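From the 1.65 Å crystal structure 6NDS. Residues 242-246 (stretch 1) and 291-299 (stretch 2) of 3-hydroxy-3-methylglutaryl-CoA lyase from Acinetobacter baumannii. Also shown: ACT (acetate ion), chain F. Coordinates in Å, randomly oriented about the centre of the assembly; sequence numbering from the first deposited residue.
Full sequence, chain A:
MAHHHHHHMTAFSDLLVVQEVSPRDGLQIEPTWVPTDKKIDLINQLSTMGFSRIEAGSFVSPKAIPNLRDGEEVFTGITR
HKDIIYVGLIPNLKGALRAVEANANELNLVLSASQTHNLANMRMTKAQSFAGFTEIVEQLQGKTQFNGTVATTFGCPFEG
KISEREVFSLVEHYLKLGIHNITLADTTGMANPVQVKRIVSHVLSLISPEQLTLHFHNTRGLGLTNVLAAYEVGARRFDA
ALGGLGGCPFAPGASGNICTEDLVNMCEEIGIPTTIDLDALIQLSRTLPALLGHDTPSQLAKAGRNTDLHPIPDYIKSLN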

ATOM      1  N   LEU A 242     -13.391  -3.991   5.800  1.00 16.34           N
ATOM      2  CA  LEU A 242     -13.941  -4.023   4.450  1.00 16.89           C
ATOM      3  C   LEU A 242     -13.774  -2.672   3.764  1.00 16.48           C
ATOM      4  O   LEU A 242     -14.100  -1.622   4.332  1.00 19.33           O
ATOM      5  N   GLY A 243     -13.270  -2.702   2.531  1.00 16.18           N
ATOM      6  CA  GLY A 243     -13.120  -1.484   1.755  1.00 18.43           C
ATOM      7  C   GLY A 243     -12.064  -0.521   2.253  1.00 19.83           C
ATOM      8  O   GLY A 243     -11.935   0.573   1.687  1.00 19.69           O
ATOM      9  N   GLY A 244     -11.321  -0.863   3.305  1.00 19.25           N
ATOM     10  CA  GLY A 244     -10.386   0.108   3.841  1.00 17.93           C
ATOM     11  C   GLY A 244     -11.022   1.222   4.638  1.00 20.99           C
ATOM     12  O   GLY A 244     -10.431   2.307   4.777  1.00 21.65           O
ATOM     13  N   LEU A 245     -12.230   1.005   5.148  1.00 18.91           N
ATOM     14  CA  LEU A 245     -12.845   1.960   6.052  1.00 17.90           C
ATOM     15  C   LEU A 245     -11.994   2.102   7.316  1.00 17.81           C
ATOM     16  O   LEU A 245     -11.092   1.298   7.571  1.00 21.82           O
ATOM     17  N   GLY A 246     -12.254   3.158   8.085  1.00 21.07           N
ATOM     18  CA  GLY A 246     -11.815   3.185   9.477  1.00 25.70           C
ATOM     19  C   GLY A 246     -11.020   4.420   9.858  1.00 36.71           C
ATOM     20  O   GLY A 246     -10.764   5.314   9.054  1.00 31.84           O
ATOM     21  N   LEU A 291     -24.001   2.447   0.017  1.00 30.39           N
ATOM     22  CA  LEU A 291     -24.427   2.515   1.411  1.00 29.91           C
ATOM     23  C   LEU A 291     -23.984   3.818   2.061  1.00 28.56           C
ATOM     24  O   LEU A 291     -24.760   4.459   2.778  1.00 30.65           O
ATOM     25  N   LEU A 292     -22.746   4.232   1.806  1.00 29.69           N
ATOM     26  CA  LEU A 292     -22.133   5.346   2.509  1.00 28.86           C
ATOM     27  C   LEU A 292     -22.155   6.645   1.724  1.00 30.43           C
ATOM     28  O   LEU A 292     -21.933   7.709   2.315  1.00 32.50           O
ATOM     29  N   GLY A 293     -22.403   6.590   0.418  1.00 29.51           N
ATOM     30  CA  GLY A 293     -22.462   7.799  -0.378  1.00 30.03           C
ATOM     31  C   GLY A 293     -21.126   8.324  -0.850  1.00 32.07           C
ATOM     32  O   GLY A 293     -21.065   9.465  -1.330  1.00 36.47           O
ATOM     33  N   HIS A 294     -20.059   7.540  -0.719  1.00 31.61           N
ATOM     34  CA  HIS A 294     -18.742   7.924  -1.205  1.00 33.78           C
ATOM     35  C   HIS A 294     -17.950   6.657  -1.480  1.00 30.89           C
ATOM     36  O   HIS A 294     -18.300   5.574  -1.003  1.00 29.03           O
ATOM     37  N   ASP A 295     -16.884   6.798  -2.266  1.00 27.75           N
ATOM     38  CA  ASP A 295     -16.005   5.660  -2.511  1.00 27.33           C
ATOM     39  C   ASP A 295     -15.087   5.429  -1.316  1.00 22.28           C
ATOM     40  O   ASP A 295     -14.915   6.296  -0.455  1.00 27.78           O
ATOM     41  N   THR A 296     -14.496   4.238  -1.262  1.00 21.15           N
ATOM     42  CA  THR A 296     -13.651   3.831  -0.149  1.00 21.47           C
ATOM     43  C   THR A 296     -12.265   3.466  -0.663  1.00 29.36           C
ATOM     44  O   THR A 296     -12.094   3.174  -1.853  1.00 28.04           O
ATOM     45  N   PRO A 297     -11.242   3.467   0.211  1.00 23.33           N
ATOM     46  CA  PRO A 297      -9.853   3.186  -0.232  1.00 25.67           C
ATOM     47  C   PRO A 297      -9.570   1.695  -0.360  1.00 29.28           C
ATOM     48  O   PRO A 297      -8.804   1.091   0.408  1.00 31.74           O
ATOM     49  N   SER A 298     -10.219   1.067  -1.326  1.00 20.54           N
ATOM     50  CA  SER A 298      -9.988  -0.338  -1.650  1.00 18.26           C
ATOM     51  C   SER A 298      -9.402  -0.424  -3.051  1.00 20.11           C
ATOM     52  O   SER A 298     -10.062  -0.023  -4.014  1.00 22.72           O
ATOM     53  N   GLN A 299      -8.195  -0.985  -3.170  1.00 16.35           N
ATOM     54  CA  GLN A 299      -7.626  -1.145  -4.504  1.00 18.47           C
ATOM     55  C   GLN A 299      -8.329  -2.264  -5.266  1.00 18.60           C
ATOM     56  O   GLN A 299      -8.577  -2.133  -6.471  1.00 19.76           O
TER

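The most unusual feature of this contact is that its centre has no side chain on one side: Gly243 and Gly244 lie with bare backbone against Thr296, Pro297 and Ser298, and the single hydrogen bond between the stretches runs from a threonine hydroxyl to a glycine carbonyl. Thr296 points its CA-to-CB bond toward stretch 1, and with chi1 at 82° (p) its OG1 donates to Gly243 O at 2.8 Å. The same carbonyl oxygen lies 3.3 Å from Pro297 N, but a proline nitrogen carries no hydrogen to share, so that approach is packing alone.

The backbones come close here, with Gly243 CA 4.8 Å from Ser298 CA and Gly244 CA 5.1 Å from Pro297 CA. A CB on Gly243 would sit 2.8 Å from the side-chain atom Thr296 OG1, and its positive phi favours glycine in any case. At Gly244 a CB would point toward stretch 2 and fall 2.4 Å from Pro297 O; the backbone angles of this residue would also jam it against the carbonyl oxygen of Gly243. Within the loop a weak hydrogen bond runs from Leu245 N to Leu242 O, at 3.3 Å. Pro297 has its CA-to-CB bond directed sideways and its ring in a C-gamma exo pucker; Pro297 CD touches both glycine carbonyls, 3.3 Å from Gly243 O and 3.6 Å from Gly244 O.

Beside this polar centre lies a small apolar patch. The CA-to-CB bond of Leu245 points sideways, but rotamer m,t (chi1 -62°, chi2 175°) brings the end of the side chain nearer to stretch 2. There Leu245 CD2 meets CD1 of Leu292 at 3.7 Å and CG2 of Thr296 at 3.9 Å. Leu292, also m,t, points toward stretch 1 from the end of its helix, so the two leucines meet through their terminal methyls. Thr296 thus serves both parts of the contact, its hydroxyl bonded to Gly243 O and its methyl packed on Leu245. Leu242 (t,p) points away and takes no part.

Other bonds of stretch 2 stay within it or reach elsewhere. After the helix, Gly293 turns the chain with positive phi. His294, at chi1 59° (p), brings ND1 to the carbonyl of the next residue, donating a nearly straight hydrogen bond to Asp295 O at 2.8 Å; NE2 is bonded elsewhere in the structure. A weak hydrogen bond from Ser298 N to Thr296 O, 2.9 Å, spans Pro297. Ser298, chi1 169° (t), occupies the N-cap position, and its side chain caps a backbone nitrogen just past the stretch.

An acetate ion, probably from the crystallisation liquor, takes up the amide of Thr296: Thr296 N donates to ACT O at 2.8 Å with an angle of 163°, while Asp295 CA lies 3.2 Å from the same oxygen. Thr296 therefore binds the acetate through its backbone and stretch 1 through its side chain. Together the two stretches bury 255 Å².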

ATOM      1  CB  LEU A 242     -15.425  -4.389   4.511  1.00 18.29           C
ATOM      2  CG  LEU A 242     -16.132  -4.563   3.162  1.00 18.69           C
ATOM      3  CD1 LEU A 242     -15.698  -5.878   2.524  1.00 20.17           C
ATOM      4  CD2 LEU A 242     -17.639  -4.531   3.397  1.00 19.54           C
ATOM      5  CB  LEU A 245     -14.255   1.501   6.423  1.00 21.65           C
ATOM      6  CG  LEU A 245     -15.241   1.387   5.256  1.00 22.04           C
ATOM      7  CD1 LEU A 245     -16.582   0.790   5.722  1.00 22.94           C
ATOM      8  CD2 LEU A 245     -15.449   2.755   4.637  1.00 24.78           C
ATOM      9  CB  LEU A 291     -23.868   1.322   2.185  1.00 31.92           C
ATOM     10  CG  LEU A 291     -24.156   1.264   3.687  1.00 30.43           C
ATOM     11  CD1 LEU A 291     -25.654   1.129   3.948  1.00 37.63           C
ATOM     12  CD2 LEU A 291     -23.388   0.115   4.314  1.00 28.58           C
ATOM     13  CB  LEU A 292     -20.680   5.007   2.849  1.00 22.28           C
ATOM     14  CG  LEU A 292     -20.443   3.716   3.631  1.00 25.48           C
ATOM     15  CD1 LEU A 292     -18.964   3.406   3.779  1.00 30.16           C
ATOM     16  CD2 LEU A 292     -21.136   3.811   4.986  1.00 30.86           C
ATOM     17  CB  HIS A 294     -18.014   8.826  -0.201  1.00 34.98           C
ATOM     18  CG  HIS A 294     -17.826   8.196   1.145  1.00 31.28           C
ATOM     19  ND1 HIS A 294     -16.826   7.290   1.406  1.00 31.17           N
ATOM     20  CD2 HIS A 294     -18.518   8.342   2.301  1.00 35.79           C
ATOM     21  CE1 HIS A 294     -16.909   6.894   2.666  1.00 33.44           C
ATOM     22  NE2 HIS A 294     -17.925   7.523   3.232  1.00 31.72           N
ATOM     23  CB  ASP A 295     -15.170   5.876  -3.774  1.00 32.95           C
ATOM     24  CG  ASP A 295     -16.008   5.852  -5.038  1.00 53.91           C
ATOM     25  OD1 ASP A 295     -15.807   6.734  -5.900  1.00 63.87           O
ATOM     26  OD2 ASP A 295     -16.879   4.965  -5.162  1.00 53.05           O
ATOM     27  CB  THR A 296     -14.255   2.640   0.618  1.00 26.63           C
ATOM     28  OG1 THR A 296     -13.945   1.409  -0.050  1.00 28.36           O
ATOM     29  CG2 THR A 296     -15.771   2.782   0.757  1.00 28.28           C
ATOM     30  CB  PRO A 297      -9.010   3.833   0.875  1.00 27.75           C
ATOM     31  CG  PRO A 297      -9.955   4.445   1.849  1.00 32.29           C
ATOM     32  CD  PRO A 297     -11.293   3.852   1.631  1.00 22.10           C
ATOM     33  CB  SER A 298     -11.284  -1.140  -1.596  1.00 22.89           C
ATOM     34  OG  SER A 298     -11.083  -2.434  -2.152  1.00 21.69           O
ATOM     35  CB  GLN A 299      -6.122  -1.407  -4.420  1.00 21.15           C
ATOM     36  CG  GLN A 299      -5.312  -0.251  -3.844  1.00 23.12           C
ATOM     37  CD  GLN A 299      -5.358   0.987  -4.718  1.00 32.34           C
ATOM     38  OE1 GLN A 299      -4.550   1.149  -5.636  1.00 35.67           O
ATOM     39  NE2 GLN A 299      -6.303   1.868  -4.440  1.00 28.69           N
TER
HETATM   40  C   ACT F 505     -15.055   1.633  -4.024  1.00 64.03           C
HETATM   41  O   ACT F 505     -15.407   2.572  -3.264  1.00 63.22           O
HETATM   42  OXT ACT F 505     -15.669   0.564  -4.304  1.00 66.22           O
HETATM   43  CH3 ACT F 505     -13.674   1.830  -4.695  1.00 60.50           C